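Local coordinates for protein Lpg2148(MvcA) (Legionella pneumophila subsp. pneumophila str. Philadelphia 1, PDB 6K11) that probably acts on ubiquitin linked to the conjugating enzyme UBE2N, as a deamidase-like effector with deubiquitinating activity, at residues Glu129-Glu141 / Phe183-Cys195. Numbering follows the deposited sequence.
Sequences EDPPIVLVKTKNE and FNAIGDSAEYSLC
The ammonium group of Lys137 is gripped by three backbone carbonyls at the end of helix 176-185 and in the turn after it. NZ donates to Phe183 O at 2.9 Å, to Ile186 O at 2.7 Å and to Gly187 O at 3.0 Å. It lies well above the carbonyl plane of Ile186 and is tilted less steeply from the other two. A carbonyl at a helix C-terminus would favour the positive charge, and the carboxylate of Asp188, beyond salt-bridge range, may add to this. The Lys137 chain leaves its strand with CG anti to the backbone N (chi1 -176°) and crosses the Phe183 side chain at about a right angle. A bend at chi3 (149°) then helps set CE over the centre of the ring, 3.6 Å from its centroid in a CH-pi contact, and NZ makes a cation-pi interaction with the same face.

The Lys137 site lies at one end of an antiparallel pairing in the insertion domain, where strand 192-193 forms the edge of a mixed sheet beside strand 134-137. Leu135 and Tyr192 form a hydrogen-bonded pair, Leu135 N reaching Tyr192 O at 2.7 Å; Val134 and Ser193 are the adjacent non-hydrogen-bonded pair. On the Leu135 face, Leu135 meets Ile186 tip to tip, CD2 to CD1, while its CB packs on Leu194 CD2 at 3.7 Å. Ile186 CG2 also lies over one face of the Tyr192 ring, offset toward the rim, and helix 206-220 touches both Ile186 and Tyr192. On the Val134 face, the extended Glu191 side chain runs alongside Val136, with OE1 3.6 Å from CG2 of that valine, and the same OE1 of Glu191 forms a salt bridge with NZ of Lys152 on the neighbouring strand 152-155.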
# COMPACT_ATOMS: atom_id res chain seq x y z
N GLU A 129 -12.94 1.67 -1.47
CA GLU A 129 -14.08 0.79 -1.22
C GLU A 129 -14.31 -0.08 -2.45
O GLU A 129 -14.59 0.44 -3.54
CB GLU A 129 -15.32 1.60 -0.87
CG GLU A 129 -16.42 0.78 -0.21
CD GLU A 129 -17.70 1.57 -0.05
OE1 GLU A 129 -17.96 2.45 -0.91
OE2 GLU A 129 -18.45 1.33 0.92
N ASP A 130 -14.18 -1.39 -2.27
CA ASP A 130 -14.11 -2.33 -3.38
C ASP A 130 -15.00 -3.54 -3.11
O ASP A 130 -14.52 -4.66 -2.93
CB ASP A 130 -12.65 -2.76 -3.59
CG ASP A 130 -12.45 -3.59 -4.84
OD1 ASP A 130 -13.14 -3.32 -5.85
OD2 ASP A 130 -11.60 -4.50 -4.80
N PRO A 131 -16.33 -3.34 -3.08
CA PRO A 131 -17.24 -4.49 -2.83
C PRO A 131 -17.27 -5.44 -4.02
O PRO A 131 -16.86 -5.05 -5.13
CB PRO A 131 -18.61 -3.82 -2.62
CG PRO A 131 -18.51 -2.53 -3.41
CD PRO A 131 -17.06 -2.08 -3.30
N PRO A 132 -17.73 -6.68 -3.84
CA PRO A 132 -17.85 -7.59 -4.99
C PRO A 132 -18.87 -7.06 -5.98
O PRO A 132 -19.81 -6.35 -5.62
CB PRO A 132 -18.32 -8.91 -4.37
CG PRO A 132 -19.05 -8.48 -3.12
CD PRO A 132 -18.27 -7.29 -2.61
N ILE A 133 -18.66 -7.38 -7.26
CA ILE A 133 -19.54 -6.90 -8.31
C ILE A 133 -20.09 -8.03 -9.18
O ILE A 133 -20.89 -7.76 -10.08
CB ILE A 133 -18.86 -5.85 -9.21
CG1 ILE A 133 -17.59 -6.42 -9.85
CG2 ILE A 133 -18.57 -4.56 -8.43
CD1 ILE A 133 -17.19 -5.71 -11.17
N VAL A 134 -19.66 -9.27 -8.97
CA VAL A 134 -20.21 -10.37 -9.75
C VAL A 134 -20.62 -11.52 -8.85
O VAL A 134 -20.08 -11.73 -7.75
CB VAL A 134 -19.27 -10.88 -10.87
CG1 VAL A 134 -18.90 -9.76 -11.87
CG2 VAL A 134 -18.04 -11.55 -10.30
N LEU A 135 -21.59 -12.29 -9.34
CA LEU A 135 -22.01 -13.56 -8.78
C LEU A 135 -21.52 -14.66 -9.72
O LEU A 135 -21.60 -14.51 -10.95
CB LEU A 135 -23.54 -13.61 -8.65
CG LEU A 135 -24.20 -14.98 -8.58
CD1 LEU A 135 -23.85 -15.65 -7.26
CD2 LEU A 135 -25.71 -14.86 -8.75
N VAL A 136 -20.99 -15.74 -9.16
CA VAL A 136 -20.51 -16.87 -9.96
C VAL A 136 -21.30 -18.11 -9.55
O VAL A 136 -21.27 -18.51 -8.38
CB VAL A 136 -19.00 -17.12 -9.78
CG1 VAL A 136 -18.58 -18.38 -10.54
CG2 VAL A 136 -18.17 -15.89 -10.22
N LYS A 137 -21.98 -18.71 -10.51
CA LYS A 137 -22.66 -19.98 -10.31
C LYS A 137 -21.69 -21.11 -10.66
O LYS A 137 -21.14 -21.14 -11.76
CB LYS A 137 -23.92 -20.06 -11.17
CG LYS A 137 -24.73 -21.28 -10.95
CD LYS A 137 -25.98 -21.22 -11.80
CE LYS A 137 -26.41 -22.61 -12.23
NZ LYS A 137 -27.66 -22.54 -13.03
N THR A 138 -21.47 -22.02 -9.72
CA THR A 138 -20.53 -23.12 -9.93
C THR A 138 -21.01 -24.38 -9.23
O THR A 138 -21.53 -24.32 -8.11
CB THR A 138 -19.12 -22.76 -9.45
OG1 THR A 138 -18.29 -23.93 -9.52
CG2 THR A 138 -19.16 -22.23 -8.02
N LYS A 139 -20.83 -25.51 -9.90
CA LYS A 139 -21.09 -26.79 -9.27
C LYS A 139 -20.14 -27.01 -8.11
O LYS A 139 -19.00 -26.54 -8.11
CB LYS A 139 -20.94 -27.92 -10.30
CG LYS A 139 -22.08 -28.00 -11.32
CD LYS A 139 -22.07 -29.33 -12.07
CE LYS A 139 -23.30 -29.48 -12.97
NZ LYS A 139 -24.59 -29.16 -12.28
N ASN A 140 -20.63 -27.73 -7.09
CA ASN A 140 -19.80 -28.04 -5.94
C ASN A 140 -18.52 -28.77 -6.36
O ASN A 140 -17.45 -28.52 -5.79
CB ASN A 140 -20.59 -28.88 -4.94
CG ASN A 140 -20.03 -28.82 -3.55
OD1 ASN A 140 -18.82 -28.93 -3.35
ND2 ASN A 140 -20.90 -28.62 -2.57
N GLU A 141 -18.61 -29.63 -7.37
CA GLU A 141 -17.45 -30.43 -7.79
C GLU A 141 -16.27 -29.56 -8.22
O GLU A 141 -15.12 -29.98 -8.07
CB GLU A 141 -17.88 -31.37 -8.92
CG GLU A 141 -19.29 -31.92 -8.71
CD GLU A 141 -19.95 -32.33 -10.01
OE1 GLU A 141 -21.18 -32.08 -10.16
OE2 GLU A 141 -19.26 -32.89 -10.88
N PHE A 183 -29.99 -21.90 -7.33
CA PHE A 183 -29.04 -22.41 -8.32
C PHE A 183 -29.76 -22.76 -9.62
O PHE A 183 -29.33 -22.36 -10.71
CB PHE A 183 -28.32 -23.62 -7.74
CG PHE A 183 -27.29 -24.25 -8.64
CD1 PHE A 183 -27.65 -25.24 -9.55
CD2 PHE A 183 -25.96 -23.88 -8.56
CE1 PHE A 183 -26.70 -25.83 -10.36
CE2 PHE A 183 -25.01 -24.47 -9.37
CZ PHE A 183 -25.38 -25.45 -10.27
N ASN A 184 -30.87 -23.48 -9.51
CA ASN A 184 -31.62 -23.90 -10.69
C ASN A 184 -32.52 -22.80 -11.26
O ASN A 184 -33.06 -22.98 -12.35
CB ASN A 184 -32.42 -25.16 -10.35
CG ASN A 184 -31.54 -26.36 -10.13
OD1 ASN A 184 -31.52 -26.95 -9.05
ND2 ASN A 184 -30.77 -26.73 -11.16
N ALA A 185 -32.68 -21.68 -10.57
CA ALA A 185 -33.44 -20.56 -11.11
C ALA A 185 -32.58 -19.61 -11.94
O ALA A 185 -33.13 -18.73 -12.62
CB ALA A 185 -34.10 -19.76 -9.97
N ILE A 186 -31.26 -19.77 -11.91
CA ILE A 186 -30.35 -18.90 -12.64
C ILE A 186 -29.82 -19.67 -13.84
O ILE A 186 -29.64 -20.89 -13.78
CB ILE A 186 -29.24 -18.40 -11.69
CG1 ILE A 186 -29.88 -17.51 -10.63
CG2 ILE A 186 -28.15 -17.65 -12.46
CD1 ILE A 186 -28.97 -17.02 -9.53
N GLY A 187 -29.61 -18.96 -14.95
CA GLY A 187 -29.15 -19.55 -16.19
C GLY A 187 -27.73 -20.09 -16.17
O GLY A 187 -27.21 -20.49 -15.12
N ASP A 188 -27.07 -20.08 -17.34
CA ASP A 188 -25.78 -20.74 -17.51
C ASP A 188 -24.67 -19.80 -17.95
O ASP A 188 -23.63 -20.27 -18.41
CB ASP A 188 -25.89 -21.89 -18.52
CG ASP A 188 -27.07 -22.79 -18.25
OD1 ASP A 188 -27.13 -23.39 -17.16
OD2 ASP A 188 -27.95 -22.89 -19.14
N SER A 189 -24.86 -18.49 -17.83
CA SER A 189 -23.77 -17.58 -18.16
C SER A 189 -22.62 -17.76 -17.17
O SER A 189 -22.77 -18.34 -16.09
CB SER A 189 -24.26 -16.13 -18.16
OG SER A 189 -25.39 -15.98 -19.01
N ALA A 190 -21.45 -17.27 -17.57
CA ALA A 190 -20.25 -17.48 -16.76
C ALA A 190 -20.34 -16.73 -15.43
O ALA A 190 -20.00 -17.27 -14.38
CB ALA A 190 -19.01 -17.04 -17.54
N GLU A 191 -20.78 -15.48 -15.48
CA GLU A 191 -20.90 -14.63 -14.30
C GLU A 191 -22.12 -13.75 -14.47
O GLU A 191 -22.60 -13.52 -15.59
CB GLU A 191 -19.67 -13.76 -14.10
CG GLU A 191 -18.35 -14.50 -14.16
CD GLU A 191 -17.19 -13.66 -13.64
OE1 GLU A 191 -16.39 -14.20 -12.85
OE2 GLU A 191 -17.10 -12.47 -14.03
N TYR A 192 -22.61 -13.22 -13.36
CA TYR A 192 -23.74 -12.31 -13.36
C TYR A 192 -23.41 -11.08 -12.53
O TYR A 192 -22.80 -11.18 -11.46
CB TYR A 192 -25.00 -13.00 -12.82
CG TYR A 192 -25.47 -14.15 -13.69
CD1 TYR A 192 -24.91 -15.42 -13.56
CD2 TYR A 192 -26.46 -13.96 -14.66
CE1 TYR A 192 -25.33 -16.48 -14.36
CE2 TYR A 192 -26.88 -15.01 -15.46
CZ TYR A 192 -26.31 -16.26 -15.31
OH TYR A 192 -26.73 -17.30 -16.10
N SER A 193 -23.81 -9.92 -13.04
CA SER A 193 -23.54 -8.67 -12.34
C SER A 193 -24.45 -8.53 -11.12
O SER A 193 -25.62 -8.91 -11.15
CB SER A 193 -23.75 -7.48 -13.28
OG SER A 193 -23.42 -6.26 -12.63
N LEU A 194 -23.90 -7.98 -10.04
CA LEU A 194 -24.66 -7.65 -8.85
C LEU A 194 -25.12 -6.19 -8.85
O LEU A 194 -25.73 -5.76 -7.87
CB LEU A 194 -23.83 -7.93 -7.59
CG LEU A 194 -23.20 -9.31 -7.39
CD1 LEU A 194 -22.23 -9.26 -6.20
CD2 LEU A 194 -24.27 -10.36 -7.15
N CYS A 195 -24.82 -5.44 -9.91
CA CYS A 195 -25.02 -3.99 -9.93
C CYS A 195 -26.01 -3.51 -10.98
O CYS A 195 -26.32 -2.32 -11.00
CB CYS A 195 -23.69 -3.27 -10.18
SG CYS A 195 -22.29 -4.05 -9.39
O HOH W 1 -20.96 -6.21 -12.31
O HOH W 2 -22.02 -17.83 -13.18